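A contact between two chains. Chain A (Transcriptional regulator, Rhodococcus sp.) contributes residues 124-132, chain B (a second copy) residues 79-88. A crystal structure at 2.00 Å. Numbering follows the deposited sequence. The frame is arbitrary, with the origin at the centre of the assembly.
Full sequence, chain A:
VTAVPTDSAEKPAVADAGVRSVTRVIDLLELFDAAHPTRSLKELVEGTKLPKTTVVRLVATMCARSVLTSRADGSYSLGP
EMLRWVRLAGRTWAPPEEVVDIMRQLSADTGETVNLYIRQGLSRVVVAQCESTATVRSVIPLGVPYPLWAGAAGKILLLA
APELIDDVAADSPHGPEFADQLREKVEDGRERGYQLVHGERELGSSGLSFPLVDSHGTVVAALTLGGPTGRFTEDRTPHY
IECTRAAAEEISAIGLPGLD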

# COMPACT_ATOMS: atom_id res chain seq x y z
N ARG A 124 -10.67 1.99 -15.61
CA ARG A 124 -10.77 1.23 -14.42
C ARG A 124 -9.37 1.14 -13.81
O ARG A 124 -8.35 1.13 -14.53
CB ARG A 124 -11.29 -0.18 -14.76
CG ARG A 124 -10.29 -1.03 -15.51
CD ARG A 124 -10.81 -2.38 -15.85
NE ARG A 124 -9.68 -3.29 -15.96
CZ ARG A 124 -9.02 -3.57 -17.09
NH1 ARG A 124 -8.01 -4.40 -17.06
NH2 ARG A 124 -9.38 -3.06 -18.25
N VAL A 125 -9.29 1.06 -12.49
CA VAL A 125 -7.99 1.02 -11.81
C VAL A 125 -8.10 0.18 -10.57
O VAL A 125 -9.10 0.23 -9.89
CB VAL A 125 -7.44 2.45 -11.50
CG1 VAL A 125 -8.49 3.28 -10.85
CG2 VAL A 125 -6.09 2.40 -10.72
N VAL A 126 -7.08 -0.63 -10.32
CA VAL A 126 -7.08 -1.51 -9.20
C VAL A 126 -6.55 -0.70 -8.04
O VAL A 126 -5.53 -0.06 -8.16
CB VAL A 126 -6.08 -2.70 -9.40
CG1 VAL A 126 -6.12 -3.56 -8.13
CG2 VAL A 126 -6.59 -3.53 -10.56
N VAL A 127 -7.28 -0.71 -6.93
CA VAL A 127 -6.87 0.08 -5.73
C VAL A 127 -6.60 -0.83 -4.55
O VAL A 127 -6.07 -0.37 -3.55
CB VAL A 127 -7.95 1.14 -5.32
CG1 VAL A 127 -8.18 2.16 -6.46
CG2 VAL A 127 -9.27 0.47 -5.01
N ALA A 128 -6.93 -2.11 -4.68
CA ALA A 128 -6.49 -3.09 -3.67
C ALA A 128 -6.35 -4.43 -4.35
O ALA A 128 -7.16 -4.76 -5.24
CB ALA A 128 -7.51 -3.17 -2.51
N GLN A 129 -5.36 -5.22 -3.93
CA GLN A 129 -5.05 -6.49 -4.63
C GLN A 129 -4.48 -7.54 -3.72
O GLN A 129 -3.58 -7.25 -2.91
CB GLN A 129 -4.03 -6.22 -5.76
CG GLN A 129 -3.61 -7.44 -6.56
CD GLN A 129 -2.65 -7.03 -7.67
OE1 GLN A 129 -1.49 -6.71 -7.41
NE2 GLN A 129 -3.17 -6.95 -8.89
N CYS A 130 -5.00 -8.76 -3.84
CA CYS A 130 -4.39 -9.90 -3.13
C CYS A 130 -4.00 -10.93 -4.19
O CYS A 130 -4.90 -11.55 -4.79
CB CYS A 130 -5.36 -10.55 -2.14
SG CYS A 130 -5.82 -9.40 -0.78
N GLU A 131 -2.71 -11.06 -4.45
CA GLU A 131 -2.24 -12.01 -5.46
C GLU A 131 -2.32 -13.45 -4.93
O GLU A 131 -2.12 -13.69 -3.74
CB GLU A 131 -0.82 -11.70 -5.87
CG GLU A 131 -0.64 -10.43 -6.65
CD GLU A 131 0.83 -10.14 -6.93
OE1 GLU A 131 1.44 -10.93 -7.65
OE2 GLU A 131 1.39 -9.13 -6.39
N SER A 132 -2.58 -14.41 -5.83
CA SER A 132 -2.45 -15.80 -5.45
C SER A 132 -0.99 -16.21 -5.55
O SER A 132 -0.14 -15.40 -5.92
CB SER A 132 -3.29 -16.71 -6.32
OG SER A 132 -2.74 -16.83 -7.62
N GLY B 79 -5.18 10.47 -5.45
CA GLY B 79 -5.97 9.50 -6.24
C GLY B 79 -5.18 8.26 -6.57
O GLY B 79 -4.03 8.10 -6.17
N PRO B 80 -5.82 7.30 -7.25
CA PRO B 80 -5.25 5.94 -7.40
C PRO B 80 -3.95 5.91 -8.14
O PRO B 80 -3.15 4.99 -7.97
CB PRO B 80 -6.33 5.22 -8.24
CG PRO B 80 -7.59 6.01 -8.03
CD PRO B 80 -7.18 7.45 -7.82
N GLU B 81 -3.68 6.96 -8.95
CA GLU B 81 -2.37 7.02 -9.61
C GLU B 81 -1.25 6.81 -8.65
O GLU B 81 -0.25 6.16 -8.94
CB GLU B 81 -2.19 8.37 -10.32
CG GLU B 81 -0.77 8.68 -10.88
CD GLU B 81 -0.46 8.10 -12.23
OE1 GLU B 81 -1.23 7.26 -12.69
OE2 GLU B 81 0.62 8.43 -12.81
N MSE B 82 -1.39 7.42 -7.47
CA MSE B 82 -0.24 7.44 -6.57
C MSE B 82 0.09 6.03 -6.08
O MSE B 82 1.17 5.77 -5.58
CB MSE B 82 -0.53 8.38 -5.35
CG MSE B 82 -1.01 9.78 -5.70
SE MSE B 82 0.41 10.64 -6.81
CE MSE B 82 1.79 10.21 -5.61
N LEU B 83 -0.88 5.13 -6.14
CA LEU B 83 -0.73 3.74 -5.67
C LEU B 83 0.21 2.98 -6.57
O LEU B 83 0.69 1.90 -6.21
CB LEU B 83 -2.11 3.04 -5.67
CG LEU B 83 -3.18 3.60 -4.74
CD1 LEU B 83 -4.47 2.77 -4.89
CD2 LEU B 83 -2.67 3.52 -3.22
N ARG B 84 0.49 3.50 -7.75
CA ARG B 84 1.35 2.74 -8.66
C ARG B 84 2.78 2.72 -8.22
O ARG B 84 3.58 1.93 -8.77
CB ARG B 84 1.24 3.24 -10.10
CG ARG B 84 1.94 4.54 -10.36
CD ARG B 84 1.35 5.16 -11.67
NE ARG B 84 1.87 4.45 -12.84
CZ ARG B 84 1.28 4.37 -14.03
NH1 ARG B 84 0.11 4.92 -14.25
NH2 ARG B 84 1.87 3.70 -15.00
N TRP B 85 3.14 3.55 -7.21
CA TRP B 85 4.52 3.50 -6.64
C TRP B 85 4.62 2.78 -5.31
O TRP B 85 5.70 2.70 -4.72
CB TRP B 85 5.18 4.92 -6.59
CG TRP B 85 5.31 5.54 -7.97
CD1 TRP B 85 6.23 5.20 -8.94
CD2 TRP B 85 4.45 6.53 -8.57
NE1 TRP B 85 5.98 5.93 -10.10
CE2 TRP B 85 4.91 6.75 -9.89
CE3 TRP B 85 3.30 7.20 -8.14
CZ2 TRP B 85 4.29 7.68 -10.75
CZ3 TRP B 85 2.71 8.14 -8.95
CH2 TRP B 85 3.21 8.39 -10.25
N VAL B 86 3.50 2.24 -4.82
CA VAL B 86 3.45 1.52 -3.56
C VAL B 86 4.39 0.34 -3.52
O VAL B 86 5.15 0.21 -2.54
CB VAL B 86 2.01 1.07 -3.19
CG1 VAL B 86 1.99 0.01 -2.06
CG2 VAL B 86 1.21 2.29 -2.80
N ARG B 87 4.36 -0.50 -4.55
CA ARG B 87 5.25 -1.70 -4.55
C ARG B 87 6.72 -1.30 -4.58
O ARG B 87 7.52 -1.82 -3.82
CB ARG B 87 4.95 -2.59 -5.79
CG ARG B 87 5.74 -3.89 -5.82
CD ARG B 87 5.62 -4.60 -7.16
NE ARG B 87 4.25 -4.93 -7.54
CZ ARG B 87 3.68 -6.14 -7.42
NH1 ARG B 87 4.33 -7.18 -6.94
NH2 ARG B 87 2.42 -6.31 -7.79
N LEU B 88 7.07 -0.36 -5.45
CA LEU B 88 8.44 0.17 -5.50
C LEU B 88 8.88 0.74 -4.10
O LEU B 88 9.96 0.43 -3.59
CB LEU B 88 8.53 1.27 -6.57
CG LEU B 88 9.75 2.18 -6.52
CD1 LEU B 88 11.10 1.37 -6.73
CD2 LEU B 88 9.67 3.30 -7.50
O HOH W 1 0.63 -4.38 -8.25

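Pro B80 loses more surface to the opposing stretch than any other residue in this contact, and the apolar part of the contact is best described from its ring. Its CA-to-CB bond points toward the strand of chain A, and its CB meets two valines of that strand: CB of Pro B80 lies 3.8 Å from CG2 of Val A125 and 4.0 Å from CG1 of Val A127. The two valines are alternate residues of one strand, so their side chains can reach a common partner. A proline suits this position because its compact, rigid ring offers carbon to the valine methyls and has few conformations to lose on packing. Its backbone serves chain B as well: O of Pro B80 accepts a hydrogen bond from N of Leu B83 at 2.9 Å.

Leu B83 also points toward chain A, with chi1 in the m well and chi2 in t. Its CD1 rests 3.7 Å from CA of Val A127 and 3.9 Å from CB of the same residue, so the leucine packs against both the backbone and the base of the valine side chain. Val A127 thus touches both Pro B80 and Leu B83, although its own CA-to-CB bond points sideways. A beta-branched residue is well fitted to this role, since it carries bulk close to the main chain and is at home in a strand. All of these apolar residues are buried in the assembly, and none of their contacts needs a polar partner.

Farther along both stretches the chemistry becomes polar. Arg B87, in the helix, points toward chain A and extends with chi1 and chi2 both t before turning at chi3, which is m. Its NH2 forms a salt bridge with OE2 of Glu A131 at 3.3 Å. The hydrogen bond within this pair is weak, but the carboxylate oxygen lies at the edge of the guanidinium, near its plane, where the N-H groups point. Long, flexible side chains suit this more open part of the contact, because they can bring their charges together across a gap between backbones. A water adds a second link: it accepts a hydrogen bond from NH2 of Arg B87 at 2.7 Å and donates one to OE1 of Gln A129 at 3.3 Å. The direct separation of OE1 of Gln A129 from NH2 of Arg B87 is 3.9 Å, and the water bridges it.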